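Local structure of ThiJ/pfpI family protein (Bacillus anthracis, 3EFE) at residues L78-G83 with Q92-R97; G113-L118 with L161-G166; E96-A101 with T106-I111. The protein is of unknown function but belongs to the ThiJ/PfpI (DJ-1/PfpI) family, whose members include proteases, chaperones and enzymes, many with a reactive cysteine. One frame throughout, in Å; residues are numbered along the deposited sequence.

Contact 1: L78-G83 with Q92-R97; sequences LILPGG and QPILER
I94 meets L78 and L80 through one methyl group, its CD1, and the contact is wholly apolar. L78 and L80 are two apart on strand 77-80 and therefore project from the same face of the sheet toward helix 92-104. Each offers its CD2 methyl: L78 CD2 lies 4.3 Å from I94 CD1, and L80 CD2 is also 4.3 Å from I94 CD1. I94 reaches both by stretching out, with CD1 anti to CA (chi2 -178°), so that the end of the chain points at the strand while the CA atoms of I94 and L80 stay 10.1 Å apart. Long branched residues suit a helix held at this distance, and Y11 and L67 add further apolar surface around I94.

The polar bonds of both segments go to other parts of the chain. The G82 amide bonds to E20 OE1 and the P81 carbonyl to W86 NE1, fixing the loop that follows the strand, while R97 on the helix donates NH2 to the carbonyl of C70. Between the two segments, then, the chemistry is dispersion and water exclusion alone: with 92 Å² buried, it implies a loose, non-directional attraction, in which no bond between them fixes the position of the helix on the strand.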
loop_
_atom_site.group_PDB
_atom_site.type_symbol
_atom_site.label_atom_id
_atom_site.label_comp_id
_atom_site.label_asym_id
_atom_site.label_seq_id
_atom_site.Cartn_x
_atom_site.Cartn_y
_atom_site.Cartn_z
ATOM N N LEU D 78 7.030 -16.319 0.628
ATOM C CA LEU D 78 7.806 -15.341 -0.183
ATOM C C LEU D 78 6.911 -14.455 -1.043
ATOM O O LEU D 78 6.295 -14.934 -1.953
ATOM C CB LEU D 78 8.796 -16.038 -1.104
ATOM C CG LEU D 78 9.708 -15.158 -1.975
ATOM C CD1 LEU D 78 10.631 -14.239 -1.177
ATOM C CD2 LEU D 78 10.498 -16.058 -2.970
ATOM N N ILE D 79 6.849 -13.151 -0.694
ATOM C CA ILE D 79 6.115 -12.120 -1.450
ATOM C C ILE D 79 6.996 -11.461 -2.590
ATOM O O ILE D 79 8.091 -10.877 -2.350
ATOM C CB ILE D 79 5.534 -10.992 -0.519
ATOM C CG1 ILE D 79 4.714 -11.608 0.595
ATOM C CG2 ILE D 79 4.690 -9.945 -1.323
ATOM C CD1 ILE D 79 4.609 -10.764 1.895
ATOM N N LEU D 80 6.494 -11.544 -3.815
ATOM C CA LEU D 80 7.132 -10.821 -4.914
ATOM C C LEU D 80 6.215 -9.723 -5.457
ATOM O O LEU D 80 5.259 -9.995 -6.163
ATOM C CB LEU D 80 7.575 -11.755 -6.016
ATOM C CG LEU D 80 8.099 -13.122 -5.554
ATOM C CD1 LEU D 80 7.964 -14.081 -6.766
ATOM C CD2 LEU D 80 9.504 -13.003 -4.942
ATOM N N PRO D 81 6.549 -8.462 -5.159
ATOM C CA PRO D 81 5.849 -7.317 -5.694
ATOM C C PRO D 81 6.208 -7.020 -7.161
ATOM O O PRO D 81 7.245 -7.479 -7.653
ATOM C CB PRO D 81 6.327 -6.161 -4.821
ATOM C CG PRO D 81 7.526 -6.600 -4.241
ATOM C CD PRO D 81 7.658 -8.078 -4.310
ATOM N N GLY D 82 5.309 -6.301 -7.841
ATOM C CA GLY D 82 5.609 -5.641 -9.070
ATOM C C GLY D 82 6.665 -4.572 -8.962
ATOM O O GLY D 82 7.054 -4.123 -7.851
ATOM N N GLY D 83 7.114 -4.189 -10.147
ATOM C CA GLY D 83 8.020 -3.067 -10.378
ATOM C C GLY D 83 8.444 -3.131 -11.833
ATOM O O GLY D 83 7.996 -4.015 -12.605
ATOM N N GLN D 92 17.769 -12.437 -11.525
ATOM C CA GLN D 92 18.001 -13.829 -11.948
ATOM C C GLN D 92 18.350 -14.780 -10.796
ATOM O O GLN D 92 17.804 -15.863 -10.695
ATOM C CB GLN D 92 19.075 -13.874 -13.066
ATOM C CG GLN D 92 18.770 -14.867 -14.156
ATOM C CD GLN D 92 17.530 -14.455 -14.967
ATOM O OE1 GLN D 92 16.679 -15.289 -15.269
ATOM N NE2 GLN D 92 17.402 -13.147 -15.250
ATOM N N PRO D 93 19.228 -14.361 -9.904
ATOM C CA PRO D 93 19.465 -15.283 -8.806
ATOM C C PRO D 93 18.193 -15.633 -7.975
ATOM O O PRO D 93 17.933 -16.815 -7.763
ATOM C CB PRO D 93 20.536 -14.563 -7.981
ATOM C CG PRO D 93 21.091 -13.552 -8.860
ATOM C CD PRO D 93 20.006 -13.129 -9.753
ATOM N N ILE D 94 17.382 -14.650 -7.566
ATOM C CA ILE D 94 16.143 -14.994 -6.855
ATOM C C ILE D 94 15.210 -15.808 -7.716
ATOM O O ILE D 94 14.516 -16.690 -7.230
ATOM C CB ILE D 94 15.366 -13.789 -6.187
ATOM C CG1 ILE D 94 14.548 -14.338 -4.981
ATOM C CG2 ILE D 94 14.561 -12.962 -7.221
ATOM C CD1 ILE D 94 13.701 -13.415 -4.237
ATOM N N LEU D 95 15.228 -15.567 -9.005
ATOM C CA LEU D 95 14.281 -16.212 -9.901
ATOM C C LEU D 95 14.674 -17.682 -10.051
ATOM O O LEU D 95 13.804 -18.544 -10.275
ATOM C CB LEU D 95 14.248 -15.430 -11.206
ATOM C CG LEU D 95 12.988 -14.804 -11.849
ATOM C CD1 LEU D 95 11.797 -14.534 -10.984
ATOM C CD2 LEU D 95 13.415 -13.561 -12.606
ATOM N N GLU D 96 15.959 -17.999 -9.829
ATOM C CA GLU D 96 16.428 -19.388 -9.903
ATOM C C GLU D 96 16.011 -20.119 -8.661
ATOM O O GLU D 96 15.437 -21.223 -8.742
ATOM C CB GLU D 96 17.933 -19.453 -10.176
ATOM C CG GLU D 96 18.233 -18.897 -11.648
ATOM C CD GLU D 96 19.746 -18.816 -12.093
ATOM O OE1 GLU D 96 20.684 -18.998 -11.235
ATOM O OE2 GLU D 96 19.985 -18.503 -13.298
ATOM N N ARG D 97 16.227 -19.441 -7.532
ATOM C CA ARG D 97 15.908 -19.900 -6.172
ATOM C C ARG D 97 14.456 -20.122 -5.991
ATOM O O ARG D 97 14.091 -20.873 -5.147
ATOM C CB ARG D 97 16.290 -18.835 -5.135
ATOM C CG ARG D 97 17.757 -18.395 -5.088
ATOM C CD ARG D 97 18.634 -19.206 -4.140
ATOM N NE ARG D 97 17.911 -19.608 -2.939
ATOM C CZ ARG D 97 17.957 -19.028 -1.731
ATOM N NH1 ARG D 97 18.756 -18.012 -1.445
ATOM N NH2 ARG D 97 17.195 -19.532 -0.779
#

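Contact 2: G113-L118 with L161-G166; sequences GATDAL and LVTASG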
loop_
_atom_site.group_PDB
_atom_site.type_symbol
_atom_site.label_atom_id
_atom_site.label_comp_id
_atom_site.label_asym_id
_atom_site.label_seq_id
_atom_site.Cartn_x
_atom_site.Cartn_y
_atom_site.Cartn_z
ATOM N N GLY D 113 4.056 -7.373 -12.297
ATOM C CA GLY D 113 5.195 -7.783 -13.136
ATOM C C GLY D 113 5.998 -8.942 -12.578
ATOM O O GLY D 113 6.712 -9.570 -13.320
ATOM N N ALA D 114 5.914 -9.241 -11.258
ATOM C CA ALA D 114 6.582 -10.472 -10.747
ATOM C C ALA D 114 6.001 -11.771 -11.390
ATOM O O ALA D 114 6.676 -12.745 -11.598
ATOM C CB ALA D 114 6.562 -10.510 -9.238
ATOM N N THR D 115 4.726 -11.742 -11.671
ATOM C CA THR D 115 3.972 -12.763 -12.414
ATOM C C THR D 115 4.551 -13.110 -13.808
ATOM O O THR D 115 4.722 -14.295 -14.152
ATOM C CB THR D 115 2.576 -12.164 -12.529
ATOM O OG1 THR D 115 1.745 -12.675 -11.485
ATOM C CG2 THR D 115 2.040 -12.307 -13.740
ATOM N N ASP D 116 4.893 -12.069 -14.561
ATOM C CA ASP D 116 5.687 -12.190 -15.771
ATOM C C ASP D 116 7.131 -12.689 -15.547
ATOM O O ASP D 116 7.612 -13.492 -16.352
ATOM C CB ASP D 116 5.644 -10.874 -16.552
ATOM C CG ASP D 116 4.270 -10.630 -17.178
ATOM O OD1 ASP D 116 3.482 -11.613 -17.198
ATOM O OD2 ASP D 116 3.968 -9.518 -17.679
ATOM N N ALA D 117 7.807 -12.313 -14.458
ATOM C CA ALA D 117 9.139 -12.944 -14.173
ATOM C C ALA D 117 9.043 -14.482 -14.115
ATOM O O ALA D 117 9.862 -15.213 -14.717
ATOM C CB ALA D 117 9.716 -12.437 -12.917
ATOM N N LEU D 118 8.017 -14.947 -13.418
ATOM C CA LEU D 118 7.755 -16.338 -13.210
ATOM C C LEU D 118 7.289 -17.025 -14.474
ATOM O O LEU D 118 7.694 -18.143 -14.765
ATOM C CB LEU D 118 6.655 -16.517 -12.138
ATOM C CG LEU D 118 7.006 -16.707 -10.658
ATOM C CD1 LEU D 118 8.138 -15.863 -10.196
ATOM C CD2 LEU D 118 5.801 -16.424 -9.822
ATOM N N LEU D 161 1.252 -21.505 -4.804
ATOM C CA LEU D 161 1.490 -20.313 -5.610
ATOM C C LEU D 161 0.233 -19.438 -5.626
ATOM O O LEU D 161 -0.877 -19.913 -5.878
ATOM C CB LEU D 161 1.857 -20.689 -7.038
ATOM C CG LEU D 161 1.992 -19.515 -8.021
ATOM C CD1 LEU D 161 3.390 -18.853 -7.922
ATOM C CD2 LEU D 161 1.690 -19.993 -9.430
ATOM N N VAL D 162 0.417 -18.152 -5.342
ATOM C CA VAL D 162 -0.639 -17.160 -5.540
ATOM C C VAL D 162 -0.092 -16.114 -6.535
ATOM O O VAL D 162 1.010 -15.609 -6.379
ATOM C CB VAL D 162 -1.108 -16.514 -4.170
ATOM C CG1 VAL D 162 -2.190 -15.525 -4.407
ATOM C CG2 VAL D 162 -1.590 -17.604 -3.204
ATOM N N THR D 163 -0.857 -15.852 -7.587
ATOM C CA THR D 163 -0.569 -14.765 -8.558
ATOM C C THR D 163 -1.759 -13.773 -8.589
ATOM O O THR D 163 -2.914 -14.118 -8.293
ATOM C CB THR D 163 -0.334 -15.295 -9.941
ATOM O OG1 THR D 163 -1.377 -16.219 -10.232
ATOM C CG2 THR D 163 1.041 -15.940 -10.054
ATOM N N ALA D 164 -1.471 -12.546 -8.955
ATOM C CA ALA D 164 -2.534 -11.562 -9.026
ATOM C C ALA D 164 -2.157 -10.457 -9.983
ATOM O O ALA D 164 -0.990 -10.172 -10.209
ATOM C CB ALA D 164 -2.807 -10.954 -7.614
ATOM N N SER D 165 -3.162 -9.789 -10.478
ATOM C CA SER D 165 -2.976 -8.505 -11.084
ATOM C C SER D 165 -2.542 -7.397 -10.099
ATOM O O SER D 165 -2.966 -7.428 -8.980
ATOM C CB SER D 165 -4.278 -8.078 -11.781
ATOM O OG SER D 165 -4.008 -6.981 -12.609
ATOM N N GLY D 166 -1.782 -6.384 -10.582
ATOM C CA GLY D 166 -1.364 -5.214 -9.853
ATOM C C GLY D 166 -2.482 -4.319 -9.385
ATOM O O GLY D 166 -2.364 -3.652 -8.309
#
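T115 of helix 113-119 faces T163 of strand 161-164, and both side chains are short: the CA atoms of T115 and T163 are 6.3 Å apart. As modelled, T115 OG1 lies 3.6 Å from T163 CG2, and the closest carbonyl, A164 O, stands 3.9 Å from T115 OG1, too far for a hydrogen bond. This buried hydroxyl finds no partner in the model and its chi1 of -96° is off any staggered position, which makes it uncertain that OG1 rather than the methyl faces the strand.

L118, one turn further along the helix, makes the apolar half of the contact. It slides past L161 in the opposite direction, and its CD2 reaches L161 CD1 at 3.9 Å. Leucine suits both places, since a long chain ending in two methyls can span from helix to sheet in this buried layer.

T163 meets T115 at about a right angle. With chi1 at 48° its OG1 falls between the backbone N and the carbonyl carbon and takes a hydrogen bond from the amide of T130, while the methyl is left to face the helix.

The axes of helix 113-118 and strand 161-164 approach to 8.3 Å, with 127° between their N-to-C directions. A110 on the adjacent strand 107-111 supports L118 from the sheet, L95 reaches it from helix 92-104, and V156 flanks T163 on strand 155-158, the outermost of this chain's sheet on that side.

Contact 3: E96-A101 with T106-I111; sequences ERIGQA and TIVAAI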
loop_
_atom_site.group_PDB
_atom_site.type_symbol
_atom_site.label_atom_id
_atom_site.label_comp_id
_atom_site.label_asym_id
_atom_site.label_seq_id
_atom_site.Cartn_x
_atom_site.Cartn_y
_atom_site.Cartn_z
ATOM N N GLU D 96 15.959 -17.999 -9.829
ATOM C CA GLU D 96 16.428 -19.388 -9.903
ATOM C C GLU D 96 16.011 -20.119 -8.661
ATOM O O GLU D 96 15.437 -21.223 -8.742
ATOM C CB GLU D 96 17.933 -19.453 -10.176
ATOM C CG GLU D 96 18.233 -18.897 -11.648
ATOM C CD GLU D 96 19.746 -18.816 -12.093
ATOM O OE1 GLU D 96 20.684 -18.998 -11.235
ATOM O OE2 GLU D 96 19.985 -18.503 -13.298
ATOM N N ARG D 97 16.227 -19.441 -7.532
ATOM C CA ARG D 97 15.908 -19.900 -6.172
ATOM C C ARG D 97 14.456 -20.122 -5.991
ATOM O O ARG D 97 14.091 -20.873 -5.147
ATOM C CB ARG D 97 16.290 -18.835 -5.135
ATOM C CG ARG D 97 17.757 -18.395 -5.088
ATOM C CD ARG D 97 18.634 -19.206 -4.140
ATOM N NE ARG D 97 17.911 -19.608 -2.939
ATOM C CZ ARG D 97 17.957 -19.028 -1.731
ATOM N NH1 ARG D 97 18.756 -18.012 -1.445
ATOM N NH2 ARG D 97 17.195 -19.532 -0.779
ATOM N N ILE D 98 13.635 -19.405 -6.747
ATOM C CA ILE D 98 12.179 -19.489 -6.630
ATOM C C ILE D 98 11.750 -20.846 -7.142
ATOM O O ILE D 98 10.736 -21.422 -6.681
ATOM C CB ILE D 98 11.426 -18.328 -7.427
ATOM C CG1 ILE D 98 11.434 -17.021 -6.629
ATOM C CG2 ILE D 98 9.975 -18.701 -7.740
ATOM C CD1 ILE D 98 11.549 -15.691 -7.487
ATOM N N GLY D 99 12.507 -21.337 -8.123
ATOM C CA GLY D 99 12.245 -22.627 -8.718
ATOM C C GLY D 99 12.361 -23.712 -7.702
ATOM O O GLY D 99 11.510 -24.593 -7.674
ATOM N N GLN D 100 13.417 -23.635 -6.881
ATOM C CA GLN D 100 13.687 -24.622 -5.809
ATOM C C GLN D 100 12.692 -24.424 -4.675
ATOM O O GLN D 100 12.113 -25.392 -4.187
ATOM C CB GLN D 100 15.094 -24.458 -5.181
ATOM C CG GLN D 100 16.286 -24.279 -6.161
ATOM C CD GLN D 100 17.521 -23.618 -5.484
ATOM O OE1 GLN D 100 18.378 -22.988 -6.166
ATOM N NE2 GLN D 100 17.598 -23.729 -4.131
ATOM N N ALA D 101 12.538 -23.165 -4.233
ATOM C CA ALA D 101 11.536 -22.833 -3.220
ATOM C C ALA D 101 10.240 -23.510 -3.563
ATOM O O ALA D 101 9.652 -24.112 -2.723
ATOM C CB ALA D 101 11.323 -21.327 -3.102
ATOM N N THR D 106 7.583 -23.934 -0.456
ATOM C CA THR D 106 7.423 -22.580 0.063
ATOM C C THR D 106 6.305 -21.891 -0.723
ATOM O O THR D 106 6.221 -22.064 -1.942
ATOM C CB THR D 106 8.715 -21.786 0.065
ATOM O OG1 THR D 106 8.626 -20.776 -0.880
ATOM C CG2 THR D 106 9.902 -22.611 -0.208
ATOM N N ILE D 107 5.371 -21.232 -0.010
ATOM C CA ILE D 107 4.250 -20.492 -0.635
ATOM C C ILE D 107 4.878 -19.258 -1.317
ATOM O O ILE D 107 5.548 -18.461 -0.661
ATOM C CB ILE D 107 3.201 -19.995 0.400
ATOM C CG1 ILE D 107 2.761 -21.122 1.356
ATOM C CG2 ILE D 107 2.005 -19.250 -0.265
ATOM C CD1 ILE D 107 2.265 -22.349 0.716
ATOM N N VAL D 108 4.727 -19.148 -2.632
ATOM C CA VAL D 108 5.202 -17.946 -3.337
ATOM C C VAL D 108 4.030 -17.139 -3.871
ATOM O O VAL D 108 3.116 -17.666 -4.486
ATOM C CB VAL D 108 6.409 -18.162 -4.378
ATOM C CG1 VAL D 108 6.812 -19.592 -4.473
ATOM C CG2 VAL D 108 6.169 -17.424 -5.719
ATOM N N ALA D 109 4.050 -15.858 -3.535
ATOM C CA ALA D 109 2.966 -14.924 -3.821
ATOM C C ALA D 109 3.587 -13.845 -4.697
ATOM O O ALA D 109 4.457 -13.109 -4.183
ATOM C CB ALA D 109 2.438 -14.312 -2.519
ATOM N N ALA D 110 3.173 -13.805 -5.990
ATOM C CA ALA D 110 3.679 -12.880 -7.050
ATOM C C ALA D 110 2.572 -11.979 -7.529
ATOM O O ALA D 110 1.484 -12.422 -7.805
ATOM C CB ALA D 110 4.190 -13.654 -8.255
ATOM N N ILE D 111 2.828 -10.703 -7.644
ATOM C CA ILE D 111 1.777 -9.761 -8.048
ATOM C C ILE D 111 2.408 -8.968 -9.199
ATOM O O ILE D 111 3.594 -8.663 -9.193
ATOM C CB ILE D 111 1.240 -8.874 -6.876
ATOM C CG1 ILE D 111 0.114 -7.985 -7.356
ATOM C CG2 ILE D 111 2.407 -8.022 -6.132
ATOM C CD1 ILE D 111 -0.822 -7.567 -6.310
#
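A101 and T106 form the closest part of this contact, joined by a backbone hydrogen bond. The amide N of T106 donates to A101 O over 3.1 Å, fairly straight at the hydrogen (156°) but with the donor tilted 34° from the carbonyl plane. Linking residues i+5 and i as helix 92-104 ends, it is a 6→1 bond, consistent with a Schellman-type end, and it ties the returning chain to the last part of the helix.

A101 CB faces the side chain of T106, and the small alanine methyl lies where the chain turns back against the helix. Which branch of the threonine touches it is doubtful. T106 CG2 is modelled 2.9 Å from A101 O, which is implausibly short; T106 OG1 sits at an unusual chi1 of 111°, and this buried hydroxyl has no partner in the model.

One turn back on the helix, and two residues on along the strand, I98 CG2 and V108 CG2 approach to 4.5 Å, a looser meeting of branched side chains. V108 is modelled close to eclipsed, so which of its methyls meets I98 is less sure.

A second layer positions these residues. The T106 carbonyl bonds to N160 ND2, holding the start of the strand, and L72 packs on T106 and R97. On the strand side, L78 and L80 support I98, while L80 and L161 flank V108.

The contact joins the helix of a right-handed beta-alpha-beta crossover to its second strand, whose first is 77-80. Strand 107-111 pairs in parallel with 77-80 and with 161-164 on its other edge. V108 faces helix 92-104, whereas I107, A109 and I111 turn to the opposite face, where helix 169-179 lies.

Overall arrangement
Contacts 1 and 3 place the same helix, 92-104, on two neighbouring parallel strands; their centres are 7 Å apart. The strands are themselves hydrogen-bonded, L78 O lying 2.9 Å from A109 N. Contact 2 extends the arrangement by one strand and one helix, its centre about 10 Å from the centre of contact 1 and 11 Å from that of contact 3. V162 O is hydrogen-bonded to A110 N at 2.8 Å, and L118 CD2 packs 3.6 Å from A110 CB. Between contact 3's strand and contact 2's helix lies C112, at the sharp strand-to-helix turn known in this family as the nucleophile elbow; it is probably the reactive cysteine, and segments 106-111 and 113-118 flank it in the chain.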